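Local structure of Lv-ranaspumin (Lv-RSN-1) (4K82) at residues 138-141 and 142-146; 19-22 and 23-27; 105-108 and 109-113. The protein is a surfactant protein from the foam nest of the frog Leptodactylus vastus, probably acting at the air-water interface to form and stabilise the foam. All coordinates share one frame; numbering follows the deposited sequence.

Interaction 1: residues 138-141 and 142-146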
ATOM      1  N   LEU A 138      -6.509  -3.590   1.465  1.00 22.10           N
ATOM      2  CA  LEU A 138      -5.970  -4.939   1.522  1.00 21.47           C
ATOM      3  C   LEU A 138      -6.612  -5.724   2.660  1.00 22.38           C
ATOM      4  O   LEU A 138      -6.922  -6.902   2.499  1.00 22.02           O
ATOM      5  CB  LEU A 138      -4.448  -4.924   1.662  1.00 22.53           C
ATOM      6  CG  LEU A 138      -3.685  -4.204   0.557  1.00 24.09           C
ATOM      7  CD1 LEU A 138      -2.207  -4.199   0.906  1.00 25.62           C
ATOM      8  CD2 LEU A 138      -3.925  -4.893  -0.779  1.00 23.26           C
ATOM      9  N   LYS A 139      -6.815  -5.063   3.801  1.00 23.88           N
ATOM     10  CA  LYS A 139      -7.495  -5.688   4.936  1.00 21.46           C
ATOM     11  C   LYS A 139      -8.899  -6.163   4.559  1.00 20.68           C
ATOM     12  O   LYS A 139      -9.287  -7.297   4.866  1.00 22.62           O
ATOM     13  CB  LYS A 139      -7.578  -4.713   6.119  1.00 21.92           C
ATOM     14  CG  LYS A 139      -6.262  -4.380   6.781  1.00 29.60           C
ATOM     15  CD  LYS A 139      -6.487  -3.271   7.807  1.00 32.98           C
ATOM     16  CE  LYS A 139      -5.203  -2.861   8.503  1.00 37.62           C
ATOM     17  NZ  LYS A 139      -4.837  -3.813   9.580  1.00 36.54           N
ATOM     18  N   ASP A 140      -9.666  -5.304   3.899  1.00 20.62           N
ATOM     19  CA  ASP A 140     -11.017  -5.666   3.477  1.00 19.99           C
ATOM     20  C   ASP A 140     -11.011  -6.840   2.498  1.00 23.94           C
ATOM     21  O   ASP A 140     -11.837  -7.750   2.587  1.00 23.77           O
ATOM     22  CB  ASP A 140     -11.710  -4.478   2.818  1.00 24.68           C
ATOM     23  CG  ASP A 140     -12.156  -3.439   3.820  1.00 35.10           C
ATOM     24  OD1 ASP A 140     -12.589  -3.841   4.917  1.00 36.71           O
ATOM     25  OD2 ASP A 140     -12.063  -2.230   3.510  1.00 38.54           O
ATOM     26  N   LEU A 141     -10.072  -6.827   1.563  1.00 18.98           N
ATOM     27  CA  LEU A 141      -9.963  -7.945   0.622  1.00 17.03           C
ATOM     28  C   LEU A 141      -9.597  -9.233   1.336  1.00 22.58           C
ATOM     29  O   LEU A 141     -10.157 -10.290   1.043  1.00 22.05           O
ATOM     30  CB  LEU A 141      -8.915  -7.649  -0.458  1.00 14.99           C
ATOM     31  CG  LEU A 141      -9.259  -6.549  -1.460  1.00 18.46           C
ATOM     32  CD1 LEU A 141      -8.096  -6.372  -2.449  1.00 21.99           C
ATOM     33  CD2 LEU A 141     -10.564  -6.834  -2.197  1.00 20.63           C
ATOM     34  N   LYS A 142      -8.674  -9.145   2.287  1.00 20.79           N
ATOM     35  CA  LYS A 142      -8.204 -10.326   3.005  1.00 22.23           C
ATOM     36  C   LYS A 142      -9.337 -11.036   3.758  1.00 23.10           C
ATOM     37  O   LYS A 142      -9.381 -12.270   3.803  1.00 26.22           O
ATOM     38  CB  LYS A 142      -7.068  -9.961   3.965  1.00 24.23           C
ATOM     39  CG  LYS A 142      -6.390 -11.158   4.622  1.00 27.39           C
ATOM     40  CD  LYS A 142      -5.256 -10.694   5.536  1.00 29.50           C
ATOM     41  CE  LYS A 142      -4.545 -11.847   6.218  1.00 30.72           C
ATOM     42  NZ  LYS A 142      -3.937 -12.790   5.236  1.00 30.93           N
ATOM     43  N   TYR A 143     -10.268 -10.269   4.317  1.00 23.76           N
ATOM     44  CA  TYR A 143     -11.295 -10.859   5.176  1.00 24.65           C
ATOM     45  C   TYR A 143     -12.692 -10.973   4.555  1.00 31.58           C
ATOM     46  O   TYR A 143     -13.566 -11.654   5.102  1.00 26.98           O
ATOM     47  CB  TYR A 143     -11.342 -10.135   6.533  1.00 26.67           C
ATOM     48  CG  TYR A 143     -10.058 -10.316   7.317  1.00 31.45           C
ATOM     49  CD1 TYR A 143      -9.814 -11.486   8.025  1.00 30.87           C
ATOM     50  CD2 TYR A 143      -9.074  -9.332   7.319  1.00 28.94           C
ATOM     51  CE1 TYR A 143      -8.636 -11.666   8.734  1.00 33.50           C
ATOM     52  CE2 TYR A 143      -7.895  -9.504   8.023  1.00 30.76           C
ATOM     53  CZ  TYR A 143      -7.678 -10.668   8.727  1.00 39.26           C
ATOM     54  OH  TYR A 143      -6.501 -10.829   9.429  1.00 43.26           O
ATOM     55  N   LYS A 144     -12.905 -10.342   3.406  1.00 22.71           N
ATOM     56  CA  LYS A 144     -14.238 -10.331   2.807  1.00 22.82           C
ATOM     57  C   LYS A 144     -14.288 -10.848   1.371  1.00 22.34           C
ATOM     58  O   LYS A 144     -15.369 -11.185   0.881  1.00 26.01           O
ATOM     59  CB  LYS A 144     -14.833  -8.923   2.847  1.00 25.82           C
ATOM     60  CG  LYS A 144     -14.856  -8.284   4.244  1.00 26.43           C
ATOM     61  CD  LYS A 144     -15.323  -6.829   4.177  1.00 35.16           C
ATOM     62  CE  LYS A 144     -15.457  -6.226   5.575  1.00 33.06           C
ATOM     63  NZ  LYS A 144     -16.133  -4.898   5.546  1.00 38.34           N
ATOM     64  N   VAL A 145     -13.142 -10.896   0.689  1.00 17.07           N
ATOM     65  CA  VAL A 145     -13.152 -11.231  -0.738  1.00 21.01           C
ATOM     66  C   VAL A 145     -12.273 -12.432  -1.075  1.00 23.66           C
ATOM     67  O   VAL A 145     -12.736 -13.399  -1.690  1.00 24.45           O
ATOM     68  CB  VAL A 145     -12.732 -10.009  -1.612  1.00 19.47           C
ATOM     69  CG1 VAL A 145     -12.569 -10.407  -3.076  1.00 19.93           C
ATOM     70  CG2 VAL A 145     -13.748  -8.887  -1.457  1.00 21.36           C
ATOM     71  N   CYS A 146     -11.005 -12.371  -0.680  1.00 21.54           N
ATOM     72  CA  CYS A 146     -10.034 -13.401  -1.040  1.00 25.29           C
ATOM     73  C   CYS A 146     -10.071 -14.541  -0.041  1.00 24.03           C
ATOM     74  O   CYS A 146      -9.054 -14.875   0.561  1.00 31.96           O
ATOM     75  CB  CYS A 146      -8.624 -12.808  -1.084  1.00 28.06           C
ATOM     76  SG  CYS A 146      -8.471 -11.383  -2.174  1.00 24.53           S
TER
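Asp140 and Lys144 run side by side off one flank of helix 133-144, a turn apart and pointing the same way. The backbone sets Lys144 CB 3.2 Å from Asp140 O; with CG beside its own backbone N (chi1 -54°) and the chain extended beyond, the lysine lays CG and CD past that oxygen and carries NZ along to the carboxylate. The ion pair reached there is long, 3.8 Å between Lys144 NZ and Asp140 OD1; the stronger partner of this aspartate is Arg165, which takes OD2. An alanine here would probably keep only the CB contact on Asp140 O, losing the run of CG and CD beside it, and leave OD1 without the lysine charge.

Next round the helix, Leu141 and Val145 also lie alongside each other, Leu141 CD2 resting 3.9 Å from Val145 CG2. The leucine packs on Leu202 and Leu206 of helix 196-212, the valine on Ile155 and Ile162 of helix 152-165. Tyr143 sets a ring edge against the backbone: its CD2 sits 3.2 Å from Lys139 O, near the ring plane, while OH bonds to Val215 O.

The last turn closes on Leu141 O, which accepts two backbone donors, Val145 N at 3.1 Å and Cys146 N at 2.8 Å, the latter almost straight (174°). Cys146 SG lies 4.1 Å from Leu141 CB and is joined to Cys207 of helix 196-212. These i+4 and i+5 bonds hold the chain where it leaves the helix, and the disulfide ties it covalently to the neighbouring helix, whereas the long Asp140-Lys144 pair probably adds a weaker attraction.

Interaction 2: residues 19-22 and 23-27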
ATOM      1  N   LEU A  19      12.951   1.717  15.191  1.00 28.09           N
ATOM      2  CA  LEU A  19      12.431   1.147  13.956  1.00 26.78           C
ATOM      3  C   LEU A  19      12.629  -0.364  13.939  1.00 27.21           C
ATOM      4  O   LEU A  19      11.718  -1.116  13.595  1.00 26.92           O
ATOM      5  CB  LEU A  19      13.131   1.775  12.746  1.00 22.55           C
ATOM      6  CG  LEU A  19      12.710   1.210  11.397  1.00 27.57           C
ATOM      7  CD1 LEU A  19      11.210   1.434  11.186  1.00 27.32           C
ATOM      8  CD2 LEU A  19      13.528   1.859  10.294  1.00 25.27           C
ATOM      9  N   THR A  20      13.833  -0.795  14.312  1.00 29.30           N
ATOM     10  CA  THR A  20      14.182  -2.214  14.376  1.00 28.41           C
ATOM     11  C   THR A  20      13.190  -3.017  15.222  1.00 29.13           C
ATOM     12  O   THR A  20      12.685  -4.060  14.798  1.00 30.49           O
ATOM     13  CB  THR A  20      15.604  -2.399  14.955  1.00 31.71           C
ATOM     14  OG1 THR A  20      16.557  -1.749  14.107  1.00 33.93           O
ATOM     15  CG2 THR A  20      15.954  -3.865  15.070  1.00 31.82           C
ATOM     16  N   LYS A  21      12.907  -2.522  16.420  1.00 30.00           N
ATOM     17  CA  LYS A  21      11.979  -3.208  17.304  1.00 36.17           C
ATOM     18  C   LYS A  21      10.560  -3.143  16.744  1.00 36.51           C
ATOM     19  O   LYS A  21       9.814  -4.129  16.784  1.00 35.39           O
ATOM     20  CB  LYS A  21      12.027  -2.601  18.708  1.00 33.63           C
ATOM     21  CG  LYS A  21      11.350  -3.469  19.763  1.00 47.16           C
ATOM     22  CD  LYS A  21      11.147  -2.722  21.071  1.00 57.85           C
ATOM     23  CE  LYS A  21      10.234  -1.517  20.883  1.00 60.35           C
ATOM     24  NZ  LYS A  21       9.038  -1.808  20.025  1.00 47.01           N
ATOM     25  N   ALA A  22      10.198  -1.978  16.213  1.00 32.70           N
ATOM     26  CA  ALA A  22       8.857  -1.755  15.692  1.00 31.66           C
ATOM     27  C   ALA A  22       8.503  -2.738  14.570  1.00 31.54           C
ATOM     28  O   ALA A  22       7.354  -3.161  14.449  1.00 34.15           O
ATOM     29  CB  ALA A  22       8.711  -0.321  15.211  1.00 31.67           C
ATOM     30  N   LEU A  23       9.493  -3.107  13.762  1.00 32.02           N
ATOM     31  CA  LEU A  23       9.271  -4.056  12.669  1.00 30.84           C
ATOM     32  C   LEU A  23       9.029  -5.483  13.174  1.00 40.95           C
ATOM     33  O   LEU A  23       8.442  -6.309  12.470  1.00 40.22           O
ATOM     34  CB  LEU A  23      10.450  -4.033  11.698  1.00 28.92           C
ATOM     35  CG  LEU A  23      10.573  -2.758  10.862  1.00 25.35           C
ATOM     36  CD1 LEU A  23      11.944  -2.678  10.209  1.00 30.88           C
ATOM     37  CD2 LEU A  23       9.475  -2.719   9.803  1.00 29.87           C
ATOM     38  N   LYS A  24       9.477  -5.768  14.394  1.00 40.14           N
ATOM     39  CA  LYS A  24       9.281  -7.089  14.985  1.00 41.36           C
ATOM     40  C   LYS A  24       7.957  -7.178  15.741  1.00 43.59           C
ATOM     41  O   LYS A  24       7.509  -8.271  16.084  1.00 50.77           O
ATOM     42  CB  LYS A  24      10.452  -7.454  15.902  1.00 43.09           C
ATOM     43  CG  LYS A  24      11.783  -7.593  15.172  1.00 47.45           C
ATOM     44  CD  LYS A  24      12.954  -7.790  16.128  1.00 56.38           C
ATOM     45  CE  LYS A  24      14.275  -7.860  15.366  1.00 52.88           C
ATOM     46  NZ  LYS A  24      15.466  -7.785  16.261  1.00 52.69           N
ATOM     47  N   ASP A  25       7.333  -6.030  15.997  1.00 41.82           N
ATOM     48  CA  ASP A  25       6.042  -5.996  16.685  1.00 36.14           C
ATOM     49  C   ASP A  25       4.905  -6.407  15.752  1.00 47.31           C
ATOM     50  O   ASP A  25       5.038  -6.336  14.528  1.00 40.19           O
ATOM     51  CB  ASP A  25       5.756  -4.602  17.249  1.00 47.54           C
ATOM     52  CG  ASP A  25       6.745  -4.188  18.319  1.00 51.90           C
ATOM     53  OD1 ASP A  25       7.282  -5.078  19.014  1.00 56.09           O
ATOM     54  OD2 ASP A  25       6.979  -2.967  18.470  1.00 53.51           O
ATOM     55  N   SER A  26       3.791  -6.838  16.334  1.00 43.99           N
ATOM     56  CA  SER A  26       2.593  -7.154  15.560  1.00 47.37           C
ATOM     57  C   SER A  26       1.965  -5.868  15.045  1.00 52.18           C
ATOM     58  O   SER A  26       1.453  -5.059  15.823  1.00 56.35           O
ATOM     59  CB  SER A  26       1.574  -7.925  16.407  1.00 54.18           C
ATOM     60  OG  SER A  26       2.030  -9.234  16.705  1.00 60.81           O
ATOM     61  N   GLY A  27       2.008  -5.681  13.731  1.00 48.94           N
ATOM     62  CA  GLY A  27       1.464  -4.484  13.122  1.00 44.47           C
ATOM     63  C   GLY A  27       1.709  -4.434  11.627  1.00 36.00           C
ATOM     64  O   GLY A  27       2.162  -5.405  11.015  1.00 39.67           O
TER
HETATM   65  O   HOH W   1       5.350  -4.212  12.777  1.00 37.89           O
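Ala22 O takes two hydrogens: Asp25 N donates to it at 3.3 Å, from above the carbonyl plane, and a water donates to it at 2.8 Å. The same water gives its other hydrogen to Asp25 O, also at 2.8 Å, and so bridges the last turn to the chain that leaves it. One residue back, Lys21 O receives Lys24 N at 2.9 Å and, more weakly, Asp25 N.

The charged ends meet over this turn. Lys21 heads off the helix and then bends back at its third and fourth torsions (chi3 62°, chi4 43°), and this double bend brings NZ within 2.8 Å of Asp25 OD2, a short salt bridge in which the two side chains come together at a slant. The carboxylate also hangs near the helix terminus, its CG 3.4 Å from Lys21 O, where the nearby lysine charge would be expected to offset the closeness of carboxylate and carbonyl oxygens. Lys24 instead stretches back beside Thr20, whose OG1 bonds to Thr16 O.

On the side of the helix that packs on its neighbours, Leu23 CG lies 3.4 Å from Leu19 O and Leu23 CD1 4.1 Å from Leu19 CG; the pair fits among Leu29 of helix 29-42 and Leu96, Leu99 and Leu100 of helix 89-102.

Bonds from residue i+3 to i, taking over from the i+4 bond of Leu23 N to Leu19 O, are typical of an alpha-helix tightening into a 3-10-like turn at its C-terminus, here on an amphipathic helix with leucines inward and lysines outward.

Interaction 3: residues 105-108 and 109-113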
ATOM      1  N   ILE A 105      14.637  -7.052   6.451  1.00 39.75           N
ATOM      2  CA  ILE A 105      13.190  -7.213   6.311  1.00 35.06           C
ATOM      3  C   ILE A 105      12.841  -8.285   5.283  1.00 32.96           C
ATOM      4  O   ILE A 105      13.669  -8.657   4.445  1.00 37.02           O
ATOM      5  CB  ILE A 105      12.498  -5.889   5.909  1.00 35.65           C
ATOM      6  CG1 ILE A 105      13.232  -5.224   4.743  1.00 35.69           C
ATOM      7  CG2 ILE A 105      12.423  -4.930   7.094  1.00 37.94           C
ATOM      8  CD1 ILE A 105      12.559  -5.413   3.403  1.00 39.62           C
ATOM      9  N   ASP A 106      11.607  -8.774   5.349  1.00 36.31           N
ATOM     10  CA  ASP A 106      11.108  -9.738   4.378  1.00 33.53           C
ATOM     11  C   ASP A 106      10.932  -9.037   3.040  1.00 37.68           C
ATOM     12  O   ASP A 106       9.930  -8.358   2.826  1.00 35.33           O
ATOM     13  CB  ASP A 106       9.760 -10.290   4.853  1.00 35.27           C
ATOM     14  CG  ASP A 106       9.278 -11.473   4.023  1.00 41.87           C
ATOM     15  OD1 ASP A 106       9.648 -11.577   2.836  1.00 42.76           O
ATOM     16  OD2 ASP A 106       8.513 -12.300   4.563  1.00 57.05           O
ATOM     17  N   GLU A 107      11.891  -9.206   2.136  1.00 36.77           N
ATOM     18  CA  GLU A 107      11.817  -8.509   0.859  1.00 33.96           C
ATOM     19  C   GLU A 107      10.766  -9.121  -0.067  1.00 33.76           C
ATOM     20  O   GLU A 107      10.313  -8.481  -1.010  1.00 36.05           O
ATOM     21  CB  GLU A 107      13.193  -8.413   0.184  1.00 44.01           C
ATOM     22  CG  GLU A 107      14.180  -7.528   0.949  1.00 43.78           C
ATOM     23  CD  GLU A 107      15.329  -7.017   0.088  1.00 57.58           C
ATOM     24  OE1 GLU A 107      15.064  -6.419  -0.980  1.00 49.43           O
ATOM     25  OE2 GLU A 107      16.499  -7.205   0.486  1.00 61.42           O
ATOM     26  N   THR A 108      10.368 -10.356   0.209  1.00 34.98           N
ATOM     27  CA  THR A 108       9.278 -10.954  -0.547  1.00 38.45           C
ATOM     28  C   THR A 108       7.986 -10.172  -0.316  1.00 28.63           C
ATOM     29  O   THR A 108       7.247  -9.880  -1.257  1.00 28.08           O
ATOM     30  CB  THR A 108       9.068 -12.429  -0.180  1.00 42.11           C
ATOM     31  OG1 THR A 108      10.265 -13.160  -0.475  1.00 39.12           O
ATOM     32  CG2 THR A 108       7.910 -13.007  -0.978  1.00 38.00           C
ATOM     33  N   VAL A 109       7.722  -9.833   0.945  1.00 31.57           N
ATOM     34  CA  VAL A 109       6.560  -9.024   1.289  1.00 31.01           C
ATOM     35  C   VAL A 109       6.749  -7.616   0.744  1.00 24.60           C
ATOM     36  O   VAL A 109       5.862  -7.073   0.085  1.00 22.98           O
ATOM     37  CB  VAL A 109       6.328  -8.974   2.815  1.00 30.62           C
ATOM     38  CG1 VAL A 109       5.318  -7.891   3.173  1.00 28.66           C
ATOM     39  CG2 VAL A 109       5.857 -10.327   3.322  1.00 36.72           C
ATOM     40  N   PHE A 110       7.918  -7.034   1.001  1.00 27.94           N
ATOM     41  CA  PHE A 110       8.206  -5.690   0.515  1.00 25.15           C
ATOM     42  C   PHE A 110       7.990  -5.553  -0.992  1.00 23.86           C
ATOM     43  O   PHE A 110       7.300  -4.644  -1.448  1.00 22.40           O
ATOM     44  CB  PHE A 110       9.637  -5.275   0.865  1.00 23.61           C
ATOM     45  CG  PHE A 110       9.913  -3.817   0.621  1.00 27.04           C
ATOM     46  CD1 PHE A 110      10.247  -3.363  -0.645  1.00 29.23           C
ATOM     47  CD2 PHE A 110       9.823  -2.897   1.656  1.00 28.80           C
ATOM     48  CE1 PHE A 110      10.487  -2.022  -0.881  1.00 26.98           C
ATOM     49  CE2 PHE A 110      10.074  -1.550   1.425  1.00 25.92           C
ATOM     50  CZ  PHE A 110      10.406  -1.115   0.159  1.00 28.03           C
ATOM     51  N   ASN A 111       8.573  -6.464  -1.761  1.00 26.25           N
ATOM     52  CA  ASN A 111       8.480  -6.380  -3.213  1.00 25.51           C
ATOM     53  C   ASN A 111       7.065  -6.620  -3.733  1.00 21.91           C
ATOM     54  O   ASN A 111       6.637  -5.978  -4.695  1.00 22.72           O
ATOM     55  CB  ASN A 111       9.475  -7.337  -3.878  1.00 28.05           C
ATOM     56  CG  ASN A 111      10.917  -6.938  -3.626  1.00 32.20           C
ATOM     57  OD1 ASN A 111      11.204  -5.773  -3.342  1.00 30.60           O
ATOM     58  ND2 ASN A 111      11.834  -7.899  -3.725  1.00 36.21           N
ATOM     59  N   ALA A 112       6.334  -7.524  -3.083  1.00 23.75           N
ATOM     60  CA  ALA A 112       4.956  -7.804  -3.474  1.00 24.62           C
ATOM     61  C   ALA A 112       4.085  -6.577  -3.235  1.00 22.03           C
ATOM     62  O   ALA A 112       3.237  -6.235  -4.053  1.00 21.56           O
ATOM     63  CB  ALA A 112       4.408  -9.002  -2.705  1.00 26.46           C
ATOM     64  N   VAL A 113       4.296  -5.918  -2.098  1.00 20.88           N
ATOM     65  CA  VAL A 113       3.577  -4.676  -1.797  1.00 21.46           C
ATOM     66  C   VAL A 113       3.972  -3.568  -2.776  1.00 21.00           C
ATOM     67  O   VAL A 113       3.129  -2.798  -3.246  1.00 20.60           O
ATOM     68  CB  VAL A 113       3.847  -4.213  -0.353  1.00 18.98           C
ATOM     69  CG1 VAL A 113       3.243  -2.841  -0.113  1.00 21.66           C
ATOM     70  CG2 VAL A 113       3.285  -5.223   0.650  1.00 19.87           C
TER
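Asp106 leaves the backbone with CB 4.2 Å from Val109 CG2, and CG, set anti to the backbone N (chi1 -170°), draws closer to that methyl at 3.7 Å. The two side chains cross at about a right angle, with the valine methyl against the carboxylate. At the tip the oxygens divide: OD2 packs 3.5 Å from Val109 CG2, while OD1 accepts Val109 N at 3.2 Å, a donor standing well above the carboxylate plane. Thr108 N adds a second, weak bond to OD1.

This makes Asp106 the N-cap of helix 107-121, holding amide hydrogens of the first turn that have no helix carbonyl before them; its negative charge there probably also suits the positive end of the helix dipole. Its own O accepts Phe110 N at 3.0 Å, nearly straight (172°) and in the carbonyl plane. Outside the cap, the residue just before it and the fourth residue of the helix close a hydrophobic staple: Ile105 reaches over to Phe110, with CD1 3.9 Å from Phe110 CB and oblique to the ring. Ile105 touches Leu30 and Leu100, and the Phe110 ring meets that of Tyr97, their planes about 25° apart.

How the interactions relate
Interactions 2 and 3 belong to one cluster: their centres are 15 Å apart and they touch directly where Leu23 CD1 lies 3.9 Å from Ile105 CG2, with Leu30 and Leu100 packing against both. Thus the end of helix 14-24 and the start of helix 107-121 share apolar neighbours. Interaction 1 stands apart, its centre 23 Å from that of interaction 2 and 19 Å from that of interaction 3, nearest atoms about 7 and 6 Å away. Helix 196-212 links interactions 1 and 3, touching Leu141 and Cys146 of the one and Val109 and Val113 of the other. Lys139 also pairs with Asp28, just past interaction 2.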